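Local coordinates for protein putative agmatinase (Clostridium difficile, PDB 3LHL) that probably hydrolyses agmatine to putrescine and urea, as a manganese-dependent member of the arginase family, at residues Y198-L203 and G243-E248; L10-V15 and F92-E97; L48-E53 and C271-D276. All coordinates share one frame; numbering follows the deposited sequence.

Contact 1 of 3, residues Y198-L203 and G243-E248; sequences YLTIDL and GCDIVE. With MN (manganese (II) ion), chain B; MN (manganese (II) ion), chain C.
Tyr-198 and Asp-245 cross at about a right angle, and the phenol OH gives its proton to Asp-245 OD2 at 2.7 Å, at the edge of the ring and on the anti side of the carboxylate. Ring and carboxylate planes stand 60° apart. One ring face lies over the backbone of Gly-243, where CD1 comes 3.9 Å from its CA. A water donates to both Tyr-198 OH and Cys-244 O, tying the ring's tip to the backbone of the second strand. Asp-245 CG sits between its own N and carbonyl carbon (chi1 71°), and the side chain lies beside that of Thr-200, pointing the same way; OD1 comes 3.0 Å from Thr-200 OG1, which is hydrogen-bonded to NE2 of His-98, a manganese ligand. Thr-200 is thus the second-shell partner of His-98, and Asp-245 stands one step behind it.

Further on, Asp-202 OD2 bridges both manganese ions, 2.2 Å from the ion of chain B and 2.4 Å from that of chain C. Glu-248 crosses over beside it, its CG 3.3 Å from that OD2, while Glu-248 OE2 takes the backbone N-H of His-98. Leu-199, Ile-201, Cys-244 and Ile-246 occupy the other face. Parallel-strand bonds such as Ile-201 N to Asp-245 O (2.9 Å) join the backbones. This pair lies mid-sheet, flanked by strands 115-120 and 90-95, with helix 258-278 packed on Ile-201 and Ile-246.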
# COMPACT_ATOMS: atom_id res chain seq x y z
N TYR A 198 -4.70 8.32 -2.65
CA TYR A 198 -4.80 6.87 -2.54
C TYR A 198 -3.37 6.51 -2.15
O TYR A 198 -2.44 6.75 -2.92
CB TYR A 198 -5.14 6.18 -3.85
CG TYR A 198 -5.30 4.69 -3.64
CD1 TYR A 198 -6.54 4.13 -3.37
CD2 TYR A 198 -4.18 3.85 -3.59
CE1 TYR A 198 -6.68 2.77 -3.06
CE2 TYR A 198 -4.30 2.50 -3.27
CZ TYR A 198 -5.55 1.96 -3.01
OH TYR A 198 -5.67 0.63 -2.67
N LEU A 199 -3.20 5.96 -0.96
CA LEU A 199 -1.87 5.60 -0.48
C LEU A 199 -1.59 4.11 -0.63
O LEU A 199 -2.24 3.28 -0.01
CB LEU A 199 -1.74 6.00 0.99
CG LEU A 199 -0.49 5.56 1.75
CD1 LEU A 199 0.75 6.22 1.16
CD2 LEU A 199 -0.65 5.94 3.22
N THR A 200 -0.61 3.79 -1.46
CA THR A 200 -0.22 2.40 -1.67
C THR A 200 1.22 2.20 -1.21
O THR A 200 2.15 2.80 -1.75
CB THR A 200 -0.35 1.98 -3.17
OG1 THR A 200 0.10 0.62 -3.32
CG2 THR A 200 0.48 2.89 -4.07
N ILE A 201 1.38 1.36 -0.21
CA ILE A 201 2.69 1.09 0.36
C ILE A 201 3.19 -0.34 0.12
O ILE A 201 2.66 -1.30 0.69
CB ILE A 201 2.70 1.35 1.89
CG1 ILE A 201 2.56 2.85 2.15
CG2 ILE A 201 3.97 0.79 2.53
CD1 ILE A 201 2.51 3.21 3.62
N ASP A 202 4.19 -0.48 -0.74
CA ASP A 202 4.80 -1.78 -0.99
C ASP A 202 5.82 -1.86 0.15
O ASP A 202 6.75 -1.07 0.21
CB ASP A 202 5.53 -1.80 -2.33
CG ASP A 202 6.17 -3.14 -2.61
OD1 ASP A 202 6.74 -3.73 -1.67
OD2 ASP A 202 6.11 -3.60 -3.76
N LEU A 203 5.63 -2.81 1.07
CA LEU A 203 6.52 -2.93 2.21
C LEU A 203 7.99 -3.16 1.89
O LEU A 203 8.85 -2.94 2.75
CB LEU A 203 6.01 -4.02 3.17
CG LEU A 203 4.63 -3.73 3.78
CD1 LEU A 203 4.11 -4.95 4.52
CD2 LEU A 203 4.72 -2.53 4.71
N GLY A 243 -8.36 6.01 0.44
CA GLY A 243 -8.09 4.62 0.14
C GLY A 243 -6.65 4.32 0.52
O GLY A 243 -5.78 5.17 0.35
N CYS A 244 -6.40 3.11 1.02
CA CYS A 244 -5.05 2.75 1.43
C CYS A 244 -4.79 1.25 1.40
O CYS A 244 -5.72 0.44 1.45
CB CYS A 244 -4.80 3.28 2.85
SG CYS A 244 -3.15 2.95 3.53
N ASP A 245 -3.51 0.89 1.30
CA ASP A 245 -3.12 -0.51 1.31
C ASP A 245 -1.62 -0.70 1.57
O ASP A 245 -0.82 0.21 1.34
CB ASP A 245 -3.50 -1.20 -0.01
CG ASP A 245 -2.66 -0.75 -1.20
OD1 ASP A 245 -1.41 -0.72 -1.09
OD2 ASP A 245 -3.24 -0.43 -2.26
N ILE A 246 -1.26 -1.86 2.10
CA ILE A 246 0.13 -2.22 2.34
C ILE A 246 0.24 -3.58 1.65
O ILE A 246 -0.67 -4.41 1.76
CB ILE A 246 0.48 -2.35 3.85
CG1 ILE A 246 -0.42 -3.40 4.51
CG2 ILE A 246 0.33 -0.99 4.53
CD1 ILE A 246 -0.11 -3.61 5.99
N VAL A 247 1.33 -3.81 0.93
CA VAL A 247 1.44 -5.07 0.20
C VAL A 247 2.84 -5.65 0.17
O VAL A 247 3.80 -5.03 0.61
CB VAL A 247 0.97 -4.87 -1.27
CG1 VAL A 247 -0.49 -4.42 -1.31
CG2 VAL A 247 1.85 -3.83 -1.95
N GLU A 248 2.92 -6.87 -0.37
CA GLU A 248 4.16 -7.60 -0.56
C GLU A 248 4.82 -8.24 0.67
O GLU A 248 5.99 -8.65 0.61
CB GLU A 248 5.17 -6.73 -1.33
CG GLU A 248 4.72 -6.40 -2.76
CD GLU A 248 4.51 -7.65 -3.63
OE1 GLU A 248 4.41 -8.77 -3.08
OE2 GLU A 248 4.42 -7.52 -4.88
MN MN B . 5.43 -2.87 -5.75
MN MN C . 8.32 -3.73 -4.61
O HOH W 1 -7.80 0.22 -0.70

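Contact 2 of 3, residues L10-V15 and F92-E97; sequences LIVFGV and FMIGGE
Phe-13 offers one ring face to Met-93, a selenomethionine: CA of Met-93 stands 4.2 Å above the ring plane toward the rim, and CB makes an off-centre CH-pi contact, closest to CZ at 3.8 Å. The selenium sits obliquely to the same ring, 5.0 Å from its centroid, in a Met-aromatic contact. Phe-13 CG lies between its backbone N and carbonyl carbon (chi1 67°), and the end of the ring comes nearer the neighbouring strand than the direction of its CB suggests. Val-15 CG2 joins the cluster, touching Met-93 CG and SE, each at 3.6 Å.

The ring of Phe-92 belongs to the other face of the sheet. Leu-10 CD2 lies at its edge, near the ring plane, while Leu-10 CD1 packs on Phe-92 CB at 3.8 Å. Val-12 runs side by side with Phe-92, CG2 lying 4.0 Å from Phe-92 CB, and its other methyl, CG1, packs at the same distance from Ile-94 CG1.

Between these two apolar layers the backbones exchange parallel-strand bonds: Phe-92 N to Ile-11 O, Phe-13 N to Phe-92 O, Ile-94 N to Phe-13 O and Val-15 N to Ile-94 O. Helix 70-86 packs against the Phe-13 and Met-93 side, and helix 258-278 against the Phe-92 and Ile-94 side. A parallel sheet layered between helices in this way is the alpha/beta architecture of the arginase family. Here strand 90-95 leads at its C-terminal end into the turn that carries His-98, one of the manganese ligands.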
# COMPACT_ATOMS: atom_id res chain seq x y z
N LEU A 10 -13.30 3.33 8.75
CA LEU A 10 -12.18 2.63 8.12
C LEU A 10 -12.46 1.13 8.12
O LEU A 10 -12.67 0.52 9.17
CB LEU A 10 -10.88 2.92 8.88
CG LEU A 10 -9.56 2.37 8.34
CD1 LEU A 10 -9.30 2.93 6.94
CD2 LEU A 10 -8.42 2.75 9.29
N ILE A 11 -12.46 0.54 6.92
CA ILE A 11 -12.73 -0.88 6.76
C ILE A 11 -11.47 -1.59 6.28
O ILE A 11 -11.02 -1.39 5.14
CB ILE A 11 -13.86 -1.11 5.73
CG1 ILE A 11 -15.07 -0.25 6.08
CG2 ILE A 11 -14.24 -2.59 5.68
CD1 ILE A 11 -15.66 -0.51 7.46
N VAL A 12 -10.90 -2.40 7.16
CA VAL A 12 -9.68 -3.15 6.89
C VAL A 12 -10.02 -4.57 6.44
O VAL A 12 -10.79 -5.26 7.10
CB VAL A 12 -8.81 -3.27 8.17
CG1 VAL A 12 -7.52 -3.98 7.85
CG2 VAL A 12 -8.56 -1.89 8.75
N PHE A 13 -9.43 -4.99 5.33
CA PHE A 13 -9.68 -6.34 4.84
C PHE A 13 -8.43 -6.89 4.18
O PHE A 13 -7.59 -6.14 3.69
CB PHE A 13 -10.89 -6.36 3.88
CG PHE A 13 -10.67 -5.63 2.59
CD1 PHE A 13 -10.30 -6.32 1.43
CD2 PHE A 13 -10.84 -4.25 2.51
CE1 PHE A 13 -10.11 -5.66 0.22
CE2 PHE A 13 -10.65 -3.57 1.31
CZ PHE A 13 -10.28 -4.28 0.16
N GLY A 14 -8.30 -8.21 4.21
CA GLY A 14 -7.14 -8.84 3.62
C GLY A 14 -7.43 -9.45 2.28
O GLY A 14 -8.57 -9.82 1.99
N VAL A 15 -6.40 -9.54 1.45
CA VAL A 15 -6.49 -10.12 0.12
C VAL A 15 -5.26 -11.00 -0.07
O VAL A 15 -4.21 -10.52 -0.50
CB VAL A 15 -6.49 -9.04 -0.99
CG1 VAL A 15 -6.53 -9.70 -2.36
CG2 VAL A 15 -7.68 -8.10 -0.81
N PHE A 92 -9.16 -0.11 3.49
CA PHE A 92 -7.77 -0.32 3.86
C PHE A 92 -7.48 -1.79 3.58
O PHE A 92 -7.87 -2.67 4.34
CB PHE A 92 -7.55 0.01 5.34
CG PHE A 92 -6.11 0.12 5.73
CD1 PHE A 92 -5.75 0.70 6.94
CD2 PHE A 92 -5.10 -0.37 4.90
CE1 PHE A 92 -4.41 0.79 7.33
CE2 PHE A 92 -3.75 -0.29 5.28
CZ PHE A 92 -3.42 0.29 6.50
N MSE A 93 -6.81 -2.04 2.47
CA MSE A 93 -6.48 -3.38 2.03
C MSE A 93 -5.09 -3.85 2.46
O MSE A 93 -4.10 -3.11 2.35
CB MSE A 93 -6.63 -3.44 0.51
CG MSE A 93 -6.41 -4.81 -0.13
SE MSE A 93 -6.88 -4.78 -2.03
CE MSE A 93 -5.62 -3.42 -2.62
N ILE A 94 -5.04 -5.07 2.98
CA ILE A 94 -3.80 -5.71 3.41
C ILE A 94 -3.65 -6.85 2.43
O ILE A 94 -4.17 -7.94 2.65
CB ILE A 94 -3.91 -6.34 4.81
CG1 ILE A 94 -4.37 -5.30 5.83
CG2 ILE A 94 -2.58 -6.94 5.20
CD1 ILE A 94 -3.49 -4.08 5.92
N GLY A 95 -2.96 -6.61 1.33
CA GLY A 95 -2.86 -7.66 0.35
C GLY A 95 -1.61 -8.49 0.31
O GLY A 95 -0.77 -8.48 1.22
N GLY A 96 -1.56 -9.26 -0.77
CA GLY A 96 -0.43 -10.10 -1.07
C GLY A 96 0.31 -9.23 -2.08
O GLY A 96 0.73 -8.13 -1.74
N GLU A 97 0.43 -9.70 -3.32
CA GLU A 97 1.15 -8.93 -4.32
C GLU A 97 0.56 -7.55 -4.61
O GLU A 97 -0.61 -7.27 -4.32
CB GLU A 97 1.28 -9.71 -5.62
CG GLU A 97 -0.02 -9.99 -6.32
CD GLU A 97 0.20 -10.68 -7.64
OE1 GLU A 97 0.72 -11.83 -7.64
OE2 GLU A 97 -0.13 -10.08 -8.69

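Contact 3 of 3, residues L48-E53 and C271-D276; sequences LDLDLE and CLIISD
Leu-50 and Leu-272 each carry CG anti to their own carbonyl carbon (chi1 -65° and -70°), and the two side chains slide past each other in opposite directions. Leu-50 CB comes 4.0 Å from Leu-272 CD2, while Leu-50 CD1 lies equally close to Leu-272 CB. Leu-272 also reaches the backbone of 48-53: its CD1 lies by Leu-50 O, and its CD2 presses on the backbone where Asp-51 joins Leu-52, 3.3 Å from Leu-52 N. Leu-52 crosses Leu-272 at about a right angle, their CD2 methyls 3.6 Å apart, and its CD2 also touches Cys-271 CB. At the other end Leu-48 meets Ile-273, again nearly at a right angle, with both leucine methyls close around Ile-273 CD1.

Polar groups lie around this apolar patch. Asp-276 OD1, bonded to Tyr-55 OH, comes 4.1 Å from Leu-50 CD2 in a contact without a bond. Asp-51 points away from the helix; its OD1 accepts from Glu-53 N at 3.0 Å and also from Thr-43 OG1.

The Asp-51 to Glu-53 bond forms an Asx turn as the chain leaves the short strand 50-51. With Asp-49 and Leu-50 both facing Ser-45 in a G1 beta bulge, the segment is the returning arm of a small antiparallel hairpin, packed by its leucines onto the C-terminal helix 258-278.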
# COMPACT_ATOMS: atom_id res chain seq x y z
N LEU A 48 2.99 8.29 17.93
CA LEU A 48 1.93 9.18 17.46
C LEU A 48 1.03 9.69 18.59
O LEU A 48 0.29 10.65 18.42
CB LEU A 48 1.06 8.46 16.42
CG LEU A 48 1.76 7.96 15.16
CD1 LEU A 48 0.88 6.92 14.48
CD2 LEU A 48 2.07 9.12 14.22
N ASP A 49 1.12 9.03 19.75
CA ASP A 49 0.30 9.37 20.91
C ASP A 49 -1.18 9.25 20.54
O ASP A 49 -1.98 10.16 20.78
CB ASP A 49 0.62 10.78 21.42
CG ASP A 49 -0.14 11.13 22.69
OD1 ASP A 49 -0.46 10.20 23.47
OD2 ASP A 49 -0.42 12.32 22.92
N LEU A 50 -1.52 8.12 19.94
CA LEU A 50 -2.89 7.81 19.53
C LEU A 50 -3.14 6.37 19.95
O LEU A 50 -2.19 5.60 20.08
CB LEU A 50 -3.04 7.95 18.01
CG LEU A 50 -2.86 9.36 17.42
CD1 LEU A 50 -2.89 9.28 15.90
CD2 LEU A 50 -3.96 10.28 17.93
N ASP A 51 -4.40 6.01 20.17
CA ASP A 51 -4.73 4.66 20.60
C ASP A 51 -5.86 4.08 19.75
O ASP A 51 -6.92 4.71 19.60
CB ASP A 51 -5.17 4.68 22.07
CG ASP A 51 -5.06 3.32 22.74
OD1 ASP A 51 -5.62 2.33 22.23
OD2 ASP A 51 -4.42 3.24 23.81
N LEU A 52 -5.65 2.89 19.20
CA LEU A 52 -6.68 2.25 18.37
C LEU A 52 -8.04 2.16 19.07
O LEU A 52 -9.07 2.14 18.41
CB LEU A 52 -6.23 0.84 17.98
CG LEU A 52 -5.17 0.73 16.87
CD1 LEU A 52 -4.81 -0.73 16.64
CD2 LEU A 52 -5.70 1.36 15.59
N GLU A 53 -8.02 2.13 20.40
CA GLU A 53 -9.25 2.03 21.18
C GLU A 53 -10.17 3.24 21.12
O GLU A 53 -11.34 3.14 21.50
CB GLU A 53 -8.91 1.72 22.64
CG GLU A 53 -8.23 0.38 22.84
CD GLU A 53 -7.90 0.09 24.29
OE1 GLU A 53 -7.11 0.87 24.88
OE2 GLU A 53 -8.43 -0.91 24.83
N CYS A 271 -3.73 2.99 10.54
CA CYS A 271 -5.13 3.03 10.96
C CYS A 271 -5.31 4.24 11.87
O CYS A 271 -6.27 5.00 11.72
CB CYS A 271 -5.51 1.75 11.72
SG CYS A 271 -5.77 0.29 10.69
N LEU A 272 -4.39 4.41 12.81
CA LEU A 272 -4.47 5.54 13.73
C LEU A 272 -4.49 6.86 12.96
O LEU A 272 -5.39 7.68 13.14
CB LEU A 272 -3.28 5.50 14.69
CG LEU A 272 -3.33 4.35 15.70
CD1 LEU A 272 -2.04 4.28 16.50
CD2 LEU A 272 -4.53 4.55 16.62
N ILE A 273 -3.51 7.04 12.09
CA ILE A 273 -3.40 8.25 11.29
C ILE A 273 -4.67 8.57 10.50
O ILE A 273 -5.16 9.69 10.54
CB ILE A 273 -2.18 8.14 10.33
CG1 ILE A 273 -1.05 9.00 10.87
CG2 ILE A 273 -2.55 8.53 8.91
CD1 ILE A 273 -0.68 8.67 12.29
N ILE A 274 -5.19 7.58 9.79
CA ILE A 274 -6.39 7.78 8.99
C ILE A 274 -7.62 7.97 9.88
O ILE A 274 -8.41 8.88 9.66
CB ILE A 274 -6.62 6.58 8.03
CG1 ILE A 274 -5.41 6.42 7.10
CG2 ILE A 274 -7.88 6.80 7.20
CD1 ILE A 274 -5.45 5.16 6.27
N SER A 275 -7.76 7.12 10.89
CA SER A 275 -8.90 7.20 11.79
C SER A 275 -8.98 8.55 12.49
O SER A 275 -10.08 9.09 12.67
CB SER A 275 -8.82 6.09 12.84
OG SER A 275 -8.97 4.82 12.24
N ASP A 276 -7.84 9.10 12.86
CA ASP A 276 -7.81 10.38 13.55
C ASP A 276 -8.28 11.52 12.65
O ASP A 276 -8.99 12.42 13.11
CB ASP A 276 -6.41 10.69 14.07
CG ASP A 276 -6.38 11.94 14.93
OD1 ASP A 276 -7.09 11.96 15.96
OD2 ASP A 276 -5.65 12.90 14.59

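How the contacts relate
Contacts 1 and 2 are buried pairings within one parallel sheet, whose strands 240-247 and 90-95 are neighbours: Cys-244 O meets Met-93 N at 2.9 Å, a probable hydrogen bond. Contact 3 is only partly buried, its centre about 18 Å from the centre of the chain, and joins a hairpin to a helix by apolar packing, with no hydrogen bond between the two segments. Chemistry follows place: contact 1 combines strand bonding with carboxylates at the metal centre, contact 2 combines it with aromatic and aliphatic packing, and contact 3 is chiefly leucine and isoleucine. Helix 258-278 connects all three, as Cys-271 SG touches Phe-92 CE1 and Ile-274 CD1 reaches Cys-244 CB.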